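Local coordinates for protein transcriptional regulator, TetR family (Agrobacterium tumefaciens, PDB 3C2B) that probably binds DNA at cis-regulatory sites as a transcription factor of the TetR family, through an N-terminal helix-turn-helix domain, at residues V20-L25 and Q71-T76; S39-A42 and N46-K49; K54-R59 and L63-T68; H98-V103 and R137-R142. All blocks are in the same frame, centred on the assembly; numbering follows the deposited sequence.

Contact 1. Residues V20-L25 and Q71-T76; sequences VLDQAL and QSKVRT
Lys73 reaches back from the loop after helix 59-71 and brings its ammonium group up to helix 15-31. Its first torsion sets CG anti to the carbonyl carbon (chi1 -46°). The chain then bends at chi2 and chi3, which carries NZ to the helix surface. Two side chains of 20-25 meet it there. Leu25 comes end on, tip to tip, with its methyl CD2 4.1 Å from Lys73 NZ. Asp22 runs obliquely to the lysine, and its OD1 is likewise 4.1 Å from Lys73 NZ. That is too long for a salt bridge, so the opposite charges probably attract each other only loosely at the protein surface. The ammonium group is hydrogen-bonded to Gln70 OE1. The backbones stay well apart, with Asp22 CA 11.3 Å from Lys73 CA, and the long lysine side chain covers that distance. Leu25 itself is buried, and it also packs on Met66 and Gln70 of helix 59-71. The contact therefore lies where the first helix of the TetR-type DNA-binding domain packs on helix 59-71, the helix that leads on toward the C-terminal domain.

Contact 2. Residues S39-A42 and N46-K49; sequences SGLA and NCSK
Cys47 lays its sulfur against the end of Leu41, with SG 4.0 Å from Leu41 CD1. The cysteine torsion places SG between the backbone N and the carbonyl carbon (chi1 71°), and this turns the sulfur back toward helix 38-45. Leu41 meets it from the helix side. Its CG stands anti to the backbone N (chi1 -164°), and the branch ends in CD1 at the sulfur. The same leucine is buried and also packs on Val20, Gln23 and Ala24 of helix 15-31. Cys47 in turn touches Leu52 and Trp55 of helix 49-56, so the small apolar cluster draws on three helices. Leu41 and Cys47 belong to the predicted helix-turn-helix motif. Helix 38-45 is its first helix, and 46-49 makes the turn into helix 49-56, the recognition helix in TetR-family regulators. The chain leaves the first helix at Asn46, which has positive phi (59°). Just beyond it, Cys47 N donates a hydrogen bond of 3.3 Å to Ala42 O. The N-H...O angle is 143°, so the bond is bent, but the donor lies in the carbonyl plane on a lone pair. It ties the start of the turn to the last part of the helix. Ala42 also lies close over the turn with its methyl group, as Ala42 CB is 3.3 Å from Cys47 O. Ser48 then takes the N-cap position of the next helix, where its OG accepts a hydrogen bond from Glu50 N.

Contact 3. Residues K54-R59 and L63-T68; sequences KWFGDR and LAAMIT
The backbones of 54-59 and 63-68 come together at two places, Phe56 beside Ala65 and Arg59 beside Leu63, with Arg59 CA 6.5 Å from Leu63 CA. Here the end of the second helix of the predicted helix-turn-helix motif leads into helix 59-71 of the TetR-type DNA-binding domain. Gly57 breaks the helical path with positive phi (75°). Asp58 follows as the N-cap residue of the new helix, its OD2 accepting a weak hydrogen bond from Asp60 N. The first turn of that helix is closed by Leu63 N, which donates to Arg59 O over 3.1 Å. Phe56 is buried and faces helix 59-71. Its CG lies anti to the carbonyl carbon (chi1 -38°), and ring carbon CD2 is 4.0 Å from Ala65 CB, an oblique approach. Trp55 CB lies over the centre of one face of the phenylalanine ring, 3.5 Å above its plane. Arg59 bends at chi2 and chi3 and crosses Leu63 obliquely, so the aliphatic part of the arginine rests on the leucine methyls. The polar end has its partner elsewhere, since NH1 forms a salt bridge with Glu33. Leu63 also packs on Leu115 and Gln119 of helix 107-120 and on Leu127 of helix 127-134. At the arginine bend, Arg59 CD is 3.4 Å from Leu63 CD1 and 3.5 Å from Leu63 CD2.

Contact 4. Residues H98-V103 and R137-R142; sequences HDLLDV and RQIDRR
Ile139 points from helix 137-152 toward helix 86-104, and its branches meet two residues of that helix. CB is the branch point, aimed at the other helix. From it CG2 reaches Leu100, 4.0 Å from Leu100 CD1. The second branch starts at CG1, which lies 4.4 Å from Val103 CG2, a looser apolar approach. CD1 carries this branch on toward the backbone of helix 86-104, where Ile139 CD1 lies 4.4 Å from Leu100 CA. The isoleucine thus straddles Leu100 and Val103, which lie three residues apart on the same helix. Leu100 crosses it at about a right angle. The leucine CG stands anti to the backbone N (chi1 177°), and this puts CD1 at the isoleucine methyl. The backbones are close as well, with Leu100 CA 7.1 Å from Ile139 CA.

Beside this apolar centre lies a polar link. A water donates to Asp99 OD2 over 2.8 Å and accepts from Arg142 NH2 over 3.1 Å. It bridges the two charged groups, whose nearest atoms, Asp99 OD2 and Arg142 NH2, are 5.4 Å apart. The charges probably still attract each other through the water. Phe77 of the preceding loop touches Asp99, Ile139 and Arg142. Tyr169 and Val173 of helix 161-173 pack on Leu100, and Tyr165 of that helix packs on Ile139. This is helix-on-helix packing in the core of the all-helical C-terminal domain of a TetR-family regulator.

From the N terminus, helix 15-31 supplies the first half of contact 1, which closes only at 71-76. The loop it closes spans the DNA-binding domain and contains contacts 2 and 3. These two follow each other in series: contact 2 closes the turn between helices 38-45 and 49-56, and contact 3 joins the end of 49-56 to helix 59-71. Contact 2 touches contact 1 through Leu41, Trp55 meets both Val20 and Cys47, and Met66 packs on Leu25. Contact 4 opens after contact 1 has closed, and joins helices 86-104 and 137-152 in the C-terminal domain. Thr76 meets Gln138, so contact 1 touches contact 4, while contacts 2 and 4 have centres about 34 Å apart.

Contact 1. Residues V20-L25 and Q71-T76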
loop_
_atom_site.group_PDB
_atom_site.type_symbol
_atom_site.label_atom_id
_atom_site.label_comp_id
_atom_site.label_asym_id
_atom_site.label_seq_id
_atom_site.Cartn_x
_atom_site.Cartn_y
_atom_site.Cartn_z
ATOM N N VAL A 20 11.331 -26.964 -8.607
ATOM C CA VAL A 20 12.063 -26.450 -7.443
ATOM C C VAL A 20 11.562 -25.053 -7.004
ATOM O O VAL A 20 11.299 -24.792 -5.820
ATOM C CB VAL A 20 13.609 -26.431 -7.719
ATOM C CG1 VAL A 20 14.357 -25.495 -6.752
ATOM C CG2 VAL A 20 14.207 -27.862 -7.677
ATOM N N LEU A 21 11.434 -24.163 -7.981
ATOM C CA LEU A 21 10.925 -22.835 -7.761
ATOM C C LEU A 21 9.488 -22.853 -7.220
ATOM O O LEU A 21 9.128 -21.992 -6.401
ATOM C CB LEU A 21 11.069 -22.000 -9.043
ATOM C CG LEU A 21 12.513 -21.593 -9.393
ATOM C CD1 LEU A 21 12.616 -20.999 -10.787
ATOM C CD2 LEU A 21 13.165 -20.666 -8.335
ATOM N N ASP A 22 8.680 -23.824 -7.657
ATOM C CA ASP A 22 7.356 -24.060 -7.065
ATOM C C ASP A 22 7.402 -24.400 -5.569
ATOM O O ASP A 22 6.534 -23.979 -4.809
ATOM C CB ASP A 22 6.582 -25.139 -7.821
ATOM C CG ASP A 22 5.781 -24.586 -8.999
ATOM O OD1 ASP A 22 5.482 -23.365 -9.065
ATOM O OD2 ASP A 22 5.435 -25.410 -9.877
ATOM N N GLN A 23 8.405 -25.162 -5.150
ATOM C CA GLN A 23 8.596 -25.441 -3.726
ATOM C C GLN A 23 8.984 -24.188 -2.947
ATOM O O GLN A 23 8.555 -23.992 -1.795
ATOM C CB GLN A 23 9.646 -26.533 -3.511
ATOM C CG GLN A 23 9.154 -27.962 -3.776
ATOM C CD GLN A 23 7.735 -28.212 -3.276
ATOM O OE1 GLN A 23 6.894 -28.710 -4.024
ATOM N NE2 GLN A 23 7.463 -27.860 -2.016
ATOM N N ALA A 24 9.793 -23.343 -3.591
ATOM C CA ALA A 24 10.317 -22.133 -2.962
ATOM C C ALA A 24 9.214 -21.077 -2.791
ATOM O O ALA A 24 9.120 -20.433 -1.735
ATOM C CB ALA A 24 11.517 -21.589 -3.740
ATOM N N LEU A 25 8.388 -20.925 -3.826
ATOM C CA LEU A 25 7.155 -20.126 -3.770
ATOM C C LEU A 25 6.221 -20.616 -2.652
ATOM O O LEU A 25 5.724 -19.806 -1.873
ATOM C CB LEU A 25 6.429 -20.143 -5.126
ATOM C CG LEU A 25 6.806 -19.094 -6.189
ATOM C CD1 LEU A 25 8.289 -18.696 -6.163
ATOM C CD2 LEU A 25 6.359 -19.499 -7.601
ATOM N N GLN A 71 6.338 -14.156 -12.346
ATOM C CA GLN A 71 5.995 -13.147 -13.360
ATOM C C GLN A 71 5.688 -13.795 -14.722
ATOM O O GLN A 71 4.941 -13.221 -15.512
ATOM C CB GLN A 71 7.094 -12.047 -13.468
ATOM C CG GLN A 71 7.084 -11.025 -12.271
ATOM C CD GLN A 71 8.168 -9.908 -12.292
ATOM O OE1 GLN A 71 9.053 -9.876 -13.134
ATOM N NE2 GLN A 71 8.097 -9.020 -11.327
ATOM N N SER A 72 6.233 -14.997 -14.963
ATOM C CA SER A 72 6.018 -15.780 -16.203
ATOM C C SER A 72 4.663 -16.475 -16.316
ATOM O O SER A 72 4.202 -16.758 -17.422
ATOM C CB SER A 72 7.090 -16.875 -16.355
ATOM O OG SER A 72 8.352 -16.327 -16.664
ATOM N N LYS A 73 4.061 -16.792 -15.176
ATOM C CA LYS A 73 2.859 -17.604 -15.140
ATOM C C LYS A 73 1.617 -16.744 -15.010
ATOM O O LYS A 73 0.514 -17.274 -14.868
ATOM C CB LYS A 73 2.887 -18.559 -13.944
ATOM C CG LYS A 73 4.187 -19.312 -13.700
ATOM C CD LYS A 73 4.400 -19.461 -12.185
ATOM C CE LYS A 73 3.364 -20.397 -11.537
ATOM N NZ LYS A 73 3.210 -20.160 -10.071
ATOM N N VAL A 74 1.778 -15.423 -15.023
ATOM C CA VAL A 74 0.627 -14.547 -14.773
ATOM C C VAL A 74 -0.323 -14.438 -15.981
ATOM O O VAL A 74 0.096 -14.583 -17.143
ATOM C CB VAL A 74 1.007 -13.137 -14.170
ATOM C CG1 VAL A 74 1.564 -13.283 -12.754
ATOM C CG2 VAL A 74 1.963 -12.338 -15.080
ATOM N N ARG A 75 -1.603 -14.213 -15.667
ATOM C CA ARG A 75 -2.665 -13.964 -16.644
ATOM C C ARG A 75 -2.252 -12.907 -17.673
ATOM O O ARG A 75 -1.836 -11.797 -17.304
ATOM C CB ARG A 75 -3.950 -13.520 -15.920
ATOM C CG ARG A 75 -5.226 -13.979 -16.610
ATOM C CD ARG A 75 -6.482 -13.355 -16.022
ATOM N NE ARG A 75 -6.956 -12.191 -16.776
ATOM C CZ ARG A 75 -7.496 -12.235 -17.995
ATOM N NH1 ARG A 75 -7.617 -13.382 -18.646
ATOM N NH2 ARG A 75 -7.904 -11.119 -18.583
ATOM N N THR A 76 -2.341 -13.276 -18.954
ATOM C CA THR A 76 -2.142 -12.341 -20.063
ATOM C C THR A 76 -3.472 -11.660 -20.373
ATOM O O THR A 76 -4.487 -12.326 -20.622
ATOM C CB THR A 76 -1.589 -13.045 -21.330
ATOM O OG1 THR A 76 -0.326 -13.638 -21.022
ATOM C CG2 THR A 76 -1.398 -12.060 -22.486
#

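Contact 2. Residues S39-A42 and N46-K49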
loop_
_atom_site.group_PDB
_atom_site.type_symbol
_atom_site.label_atom_id
_atom_site.label_comp_id
_atom_site.label_asym_id
_atom_site.label_seq_id
_atom_site.Cartn_x
_atom_site.Cartn_y
_atom_site.Cartn_z
ATOM N N SER A 39 18.594 -24.667 3.297
ATOM C CA SER A 39 18.283 -26.007 3.825
ATOM C C SER A 39 16.793 -26.364 3.826
ATOM O O SER A 39 16.438 -27.525 3.665
ATOM C CB SER A 39 18.817 -26.160 5.246
ATOM O OG SER A 39 20.140 -26.663 5.243
ATOM N N GLY A 40 15.925 -25.382 4.037
ATOM C CA GLY A 40 14.495 -25.627 4.004
ATOM C C GLY A 40 14.150 -26.079 2.602
ATOM O O GLY A 40 13.494 -27.103 2.409
ATOM N N LEU A 41 14.643 -25.332 1.619
ATOM C CA LEU A 41 14.372 -25.625 0.215
ATOM C C LEU A 41 15.107 -26.873 -0.328
ATOM O O LEU A 41 14.623 -27.534 -1.254
ATOM C CB LEU A 41 14.644 -24.390 -0.648
ATOM C CG LEU A 41 14.078 -24.362 -2.078
ATOM C CD1 LEU A 41 15.004 -25.089 -3.074
ATOM C CD2 LEU A 41 12.628 -24.908 -2.148
ATOM N N ALA A 42 16.262 -27.203 0.246
ATOM C CA ALA A 42 16.893 -28.499 -0.051
ATOM C C ALA A 42 15.977 -29.652 0.382
ATOM O O ALA A 42 15.777 -30.606 -0.388
ATOM C CB ALA A 42 18.271 -28.614 0.602
ATOM N N ASN A 46 14.059 -31.758 -2.617
ATOM C CA ASN A 46 15.008 -32.860 -2.871
ATOM C C ASN A 46 16.222 -32.455 -3.709
ATOM O O ASN A 46 16.641 -33.183 -4.616
ATOM C CB ASN A 46 14.297 -34.032 -3.547
ATOM C CG ASN A 46 13.249 -34.656 -2.671
ATOM O OD1 ASN A 46 13.391 -34.694 -1.448
ATOM N ND2 ASN A 46 12.186 -35.164 -3.291
ATOM N N CYS A 47 16.778 -31.284 -3.424
ATOM C CA CYS A 47 17.977 -30.855 -4.136
ATOM C C CYS A 47 19.160 -30.544 -3.201
ATOM O O CYS A 47 19.028 -30.556 -1.963
ATOM C CB CYS A 47 17.679 -29.715 -5.140
ATOM S SG CYS A 47 17.294 -28.109 -4.451
ATOM N N SER A 48 20.321 -30.318 -3.810
ATOM C CA SER A 48 21.526 -29.998 -3.078
ATOM C C SER A 48 21.529 -28.506 -2.762
ATOM O O SER A 48 20.832 -27.714 -3.412
ATOM C CB SER A 48 22.761 -30.412 -3.889
ATOM O OG SER A 48 23.964 -30.144 -3.199
ATOM N N LYS A 49 22.292 -28.128 -1.743
ATOM C CA LYS A 49 22.462 -26.720 -1.416
ATOM C C LYS A 49 23.479 -26.101 -2.391
ATOM O O LYS A 49 23.362 -24.927 -2.751
ATOM C CB LYS A 49 22.809 -26.536 0.082
ATOM C CG LYS A 49 24.216 -26.055 0.435
ATOM C CD LYS A 49 24.315 -24.515 0.451
ATOM C CE LYS A 49 25.693 -24.050 0.940
ATOM N NZ LYS A 49 26.832 -24.747 0.255
#

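Contact 3. Residues K54-R59 and L63-T68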
loop_
_atom_site.group_PDB
_atom_site.type_symbol
_atom_site.label_atom_id
_atom_site.label_comp_id
_atom_site.label_asym_id
_atom_site.label_seq_id
_atom_site.Cartn_x
_atom_site.Cartn_y
_atom_site.Cartn_z
ATOM N N LYS A 54 24.571 -23.520 -8.550
ATOM C CA LYS A 54 24.800 -23.524 -10.008
ATOM C C LYS A 54 23.519 -23.305 -10.829
ATOM O O LYS A 54 23.587 -23.014 -12.025
ATOM C CB LYS A 54 25.606 -24.758 -10.476
ATOM C CG LYS A 54 24.813 -25.924 -11.079
ATOM C CD LYS A 54 24.467 -26.981 -10.035
ATOM C CE LYS A 54 23.896 -28.251 -10.662
ATOM N NZ LYS A 54 24.899 -29.347 -10.730
ATOM N N TRP A 55 22.362 -23.432 -10.182
ATOM C CA TRP A 55 21.087 -23.104 -10.822
ATOM C C TRP A 55 20.822 -21.593 -10.859
ATOM O O TRP A 55 20.476 -21.049 -11.919
ATOM C CB TRP A 55 19.913 -23.819 -10.134
ATOM C CG TRP A 55 19.860 -25.326 -10.342
ATOM C CD1 TRP A 55 20.495 -26.056 -11.309
ATOM C CD2 TRP A 55 19.095 -26.266 -9.574
ATOM N NE1 TRP A 55 20.193 -27.395 -11.176
ATOM C CE2 TRP A 55 19.332 -27.548 -10.119
ATOM C CE3 TRP A 55 18.236 -26.146 -8.470
ATOM C CZ2 TRP A 55 18.739 -28.704 -9.601
ATOM C CZ3 TRP A 55 17.653 -27.306 -7.952
ATOM C CH2 TRP A 55 17.906 -28.560 -8.519
ATOM N N PHE A 56 20.992 -20.933 -9.704
ATOM C CA PHE A 56 20.526 -19.543 -9.489
ATOM C C PHE A 56 21.597 -18.571 -8.957
ATOM O O PHE A 56 21.258 -17.493 -8.453
ATOM C CB PHE A 56 19.300 -19.494 -8.532
ATOM C CG PHE A 56 18.306 -20.622 -8.722
ATOM C CD1 PHE A 56 18.027 -21.490 -7.669
ATOM C CD2 PHE A 56 17.650 -20.820 -9.958
ATOM C CE1 PHE A 56 17.110 -22.534 -7.829
ATOM C CE2 PHE A 56 16.735 -21.868 -10.134
ATOM C CZ PHE A 56 16.464 -22.726 -9.068
ATOM N N GLY A 57 22.872 -18.939 -9.060
ATOM C CA GLY A 57 23.948 -18.112 -8.509
ATOM C C GLY A 57 24.005 -18.212 -6.994
ATOM O O GLY A 57 24.379 -19.249 -6.458
ATOM N N ASP A 58 23.629 -17.136 -6.304
ATOM C CA ASP A 58 23.618 -17.103 -4.836
ATOM C C ASP A 58 22.190 -17.012 -4.278
ATOM O O ASP A 58 21.219 -17.205 -5.009
ATOM C CB ASP A 58 24.492 -15.946 -4.316
ATOM C CG ASP A 58 24.382 -14.688 -5.173
ATOM O OD1 ASP A 58 25.062 -14.624 -6.219
ATOM O OD2 ASP A 58 23.629 -13.759 -4.801
ATOM N N ARG A 59 22.069 -16.734 -2.982
ATOM C CA ARG A 59 20.772 -16.480 -2.358
ATOM C C ARG A 59 20.019 -15.390 -3.125
ATOM O O ARG A 59 18.876 -15.593 -3.529
ATOM C CB ARG A 59 20.956 -16.131 -0.868
ATOM C CG ARG A 59 19.838 -15.307 -0.150
ATOM C CD ARG A 59 18.426 -15.891 -0.305
ATOM N NE ARG A 59 17.684 -16.074 0.952
ATOM C CZ ARG A 59 17.077 -15.123 1.673
ATOM N NH1 ARG A 59 16.430 -15.475 2.773
ATOM N NH2 ARG A 59 17.105 -13.835 1.329
ATOM N N LEU A 63 16.228 -15.643 -5.217
ATOM C CA LEU A 63 15.068 -14.792 -4.951
ATOM C C LEU A 63 14.546 -14.142 -6.231
ATOM O O LEU A 63 13.332 -14.031 -6.422
ATOM C CB LEU A 63 15.451 -13.721 -3.937
ATOM C CG LEU A 63 15.449 -14.122 -2.458
ATOM C CD1 LEU A 63 15.615 -15.620 -2.227
ATOM C CD2 LEU A 63 16.484 -13.300 -1.686
ATOM N N ALA A 64 15.478 -13.737 -7.099
ATOM C CA ALA A 64 15.160 -13.107 -8.380
ATOM C C ALA A 64 14.521 -14.077 -9.379
ATOM O O ALA A 64 13.624 -13.682 -10.141
ATOM C CB ALA A 64 16.416 -12.445 -8.991
ATOM N N ALA A 65 14.985 -15.331 -9.384
ATOM C CA ALA A 65 14.455 -16.342 -10.300
ATOM C C ALA A 65 13.046 -16.731 -9.879
ATOM O O ALA A 65 12.209 -16.996 -10.723
ATOM C CB ALA A 65 15.375 -17.570 -10.385
HETATM N N MSE A 66 12.804 -16.754 -8.573
HETATM C CA MSE A 66 11.468 -16.924 -8.001
HETATM C C MSE A 66 10.489 -15.808 -8.469
HETATM O O MSE A 66 9.350 -16.076 -8.880
HETATM C CB MSE A 66 11.558 -16.917 -6.461
HETATM C CG MSE A 66 12.305 -18.104 -5.809
HETATM SE SE MSE A 66 12.408 -17.949 -3.829
HETATM C CE MSE A 66 10.500 -17.902 -3.399
ATOM N N ILE A 67 10.942 -14.562 -8.384
ATOM C CA ILE A 67 10.174 -13.409 -8.882
ATOM C C ILE A 67 9.933 -13.490 -10.411
ATOM O O ILE A 67 8.804 -13.274 -10.860
ATOM C CB ILE A 67 10.836 -12.054 -8.499
ATOM C CG1 ILE A 67 10.796 -11.859 -6.975
ATOM C CG2 ILE A 67 10.168 -10.870 -9.236
ATOM C CD1 ILE A 67 11.482 -10.591 -6.444
ATOM N N THR A 68 10.969 -13.805 -11.203
ATOM C CA THR A 68 10.799 -13.853 -12.665
ATOM C C THR A 68 10.138 -15.149 -13.161
ATOM O O THR A 68 9.559 -15.160 -14.249
ATOM C CB THR A 68 12.099 -13.560 -13.437
ATOM O OG1 THR A 68 13.012 -14.652 -13.289
ATOM C CG2 THR A 68 12.742 -12.272 -12.931
#

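Contact 4. Residues H98-V103 and R137-R142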
loop_
_atom_site.group_PDB
_atom_site.type_symbol
_atom_site.label_atom_id
_atom_site.label_comp_id
_atom_site.label_asym_id
_atom_site.label_seq_id
_atom_site.Cartn_x
_atom_site.Cartn_y
_atom_site.Cartn_z
ATOM N N HIS A 98 -11.769 -5.224 -10.460
ATOM C CA HIS A 98 -11.937 -6.479 -9.739
ATOM C C HIS A 98 -10.730 -7.414 -9.977
ATOM O O HIS A 98 -10.197 -8.004 -9.026
ATOM C CB HIS A 98 -13.277 -7.115 -10.223
ATOM C CG HIS A 98 -13.809 -8.228 -9.363
ATOM N ND1 HIS A 98 -15.143 -8.611 -9.402
ATOM C CD2 HIS A 98 -13.203 -9.079 -8.491
ATOM C CE1 HIS A 98 -15.329 -9.643 -8.590
ATOM N NE2 HIS A 98 -14.174 -9.930 -8.012
ATOM N N ASP A 99 -10.312 -7.555 -11.250
ATOM C CA ASP A 99 -9.051 -8.234 -11.595
ATOM C C ASP A 99 -7.830 -7.655 -10.822
ATOM O O ASP A 99 -7.019 -8.397 -10.310
ATOM C CB ASP A 99 -8.772 -8.108 -13.091
ATOM C CG ASP A 99 -9.728 -8.901 -13.945
ATOM O OD1 ASP A 99 -10.492 -9.746 -13.424
ATOM O OD2 ASP A 99 -9.698 -8.696 -15.180
ATOM N N LEU A 100 -7.697 -6.349 -10.759
ATOM C CA LEU A 100 -6.602 -5.715 -9.967
ATOM C C LEU A 100 -6.598 -6.173 -8.482
ATOM O O LEU A 100 -5.581 -6.649 -7.958
ATOM C CB LEU A 100 -6.648 -4.181 -10.062
ATOM C CG LEU A 100 -5.578 -3.423 -9.199
ATOM C CD1 LEU A 100 -4.129 -3.908 -9.495
ATOM C CD2 LEU A 100 -5.658 -1.882 -9.432
ATOM N N LEU A 101 -7.756 -6.051 -7.839
ATOM C CA LEU A 101 -7.911 -6.420 -6.447
ATOM C C LEU A 101 -7.522 -7.893 -6.228
ATOM O O LEU A 101 -6.772 -8.239 -5.312
ATOM C CB LEU A 101 -9.355 -6.147 -6.034
ATOM C CG LEU A 101 -9.619 -4.650 -5.861
ATOM C CD1 LEU A 101 -11.145 -4.366 -5.902
ATOM C CD2 LEU A 101 -8.872 -4.014 -4.606
ATOM N N ASP A 102 -8.042 -8.731 -7.117
ATOM C CA ASP A 102 -7.799 -10.143 -7.117
ATOM C C ASP A 102 -6.322 -10.451 -7.329
ATOM O O ASP A 102 -5.782 -11.293 -6.667
ATOM C CB ASP A 102 -8.641 -10.730 -8.232
ATOM C CG ASP A 102 -9.151 -12.046 -7.905
ATOM O OD1 ASP A 102 -9.987 -12.152 -6.980
ATOM O OD2 ASP A 102 -8.726 -12.972 -8.580
ATOM N N VAL A 103 -5.662 -9.793 -8.265
ATOM C CA VAL A 103 -4.196 -9.973 -8.446
ATOM C C VAL A 103 -3.472 -9.536 -7.130
ATOM O O VAL A 103 -2.607 -10.241 -6.611
ATOM C CB VAL A 103 -3.672 -9.147 -9.657
ATOM C CG1 VAL A 103 -2.182 -8.819 -9.530
ATOM C CG2 VAL A 103 -3.950 -9.847 -11.026
ATOM N N ARG A 137 3.330 -4.864 -15.017
ATOM C CA ARG A 137 3.362 -4.351 -16.374
ATOM C C ARG A 137 2.124 -4.702 -17.198
ATOM O O ARG A 137 1.654 -3.893 -17.989
ATOM C CB ARG A 137 4.660 -4.831 -17.035
ATOM C CG ARG A 137 4.612 -5.224 -18.513
ATOM C CD ARG A 137 6.018 -5.556 -18.963
ATOM N NE ARG A 137 6.978 -4.745 -18.220
ATOM C CZ ARG A 137 8.270 -5.001 -18.125
ATOM N NH1 ARG A 137 8.783 -6.047 -18.750
ATOM N NH2 ARG A 137 9.044 -4.199 -17.416
ATOM N N GLN A 138 1.606 -5.909 -16.999
ATOM C CA GLN A 138 0.485 -6.433 -17.790
ATOM C C GLN A 138 -0.824 -5.776 -17.337
ATOM O O GLN A 138 -1.636 -5.340 -18.170
ATOM C CB GLN A 138 0.398 -7.980 -17.735
ATOM C CG GLN A 138 1.204 -8.751 -18.831
ATOM C CD GLN A 138 0.445 -8.939 -20.152
ATOM O OE1 GLN A 138 0.601 -9.957 -20.822
ATOM N NE2 GLN A 138 -0.386 -7.963 -20.521
ATOM N N ILE A 139 -1.010 -5.721 -16.027
ATOM C CA ILE A 139 -2.055 -4.939 -15.410
ATOM C C ILE A 139 -2.014 -3.475 -15.881
ATOM O O ILE A 139 -3.049 -2.937 -16.292
ATOM C CB ILE A 139 -2.022 -5.079 -13.860
ATOM C CG1 ILE A 139 -2.918 -6.258 -13.416
ATOM C CG2 ILE A 139 -2.469 -3.796 -13.127
ATOM C CD1 ILE A 139 -4.452 -6.141 -13.785
ATOM N N ASP A 140 -0.826 -2.854 -15.851
ATOM C CA ASP A 140 -0.698 -1.438 -16.161
ATOM C C ASP A 140 -1.005 -1.172 -17.635
ATOM O O ASP A 140 -1.630 -0.167 -17.956
ATOM C CB ASP A 140 0.697 -0.923 -15.819
ATOM C CG ASP A 140 0.937 -0.779 -14.310
ATOM O OD1 ASP A 140 -0.005 -0.928 -13.508
ATOM O OD2 ASP A 140 2.086 -0.482 -13.926
ATOM N N ARG A 141 -0.572 -2.070 -18.519
ATOM C CA ARG A 141 -0.815 -1.905 -19.960
ATOM C C ARG A 141 -2.310 -2.084 -20.250
ATOM O O ARG A 141 -2.865 -1.363 -21.069
ATOM C CB ARG A 141 0.045 -2.852 -20.813
ATOM C CG ARG A 141 0.474 -2.217 -22.149
ATOM C CD ARG A 141 1.217 -3.172 -23.074
ATOM N NE ARG A 141 1.875 -2.453 -24.170
ATOM C CZ ARG A 141 3.136 -2.000 -24.133
ATOM N NH1 ARG A 141 3.889 -2.163 -23.044
ATOM N NH2 ARG A 141 3.649 -1.365 -25.185
ATOM N N ARG A 142 -2.952 -3.032 -19.556
ATOM C CA ARG A 142 -4.403 -3.198 -19.619
ATOM C C ARG A 142 -5.097 -1.852 -19.319
ATOM O O ARG A 142 -5.848 -1.348 -20.135
ATOM C CB ARG A 142 -4.861 -4.254 -18.613
ATOM C CG ARG A 142 -6.096 -5.033 -18.983
ATOM C CD ARG A 142 -7.302 -4.138 -19.134
ATOM N NE ARG A 142 -7.964 -4.331 -20.434
ATOM C CZ ARG A 142 -9.066 -5.046 -20.642
ATOM N NH1 ARG A 142 -9.575 -5.144 -21.863
ATOM N NH2 ARG A 142 -9.652 -5.673 -19.639
HETATM O O HOH W 1 -8.745 -6.836 -16.968
#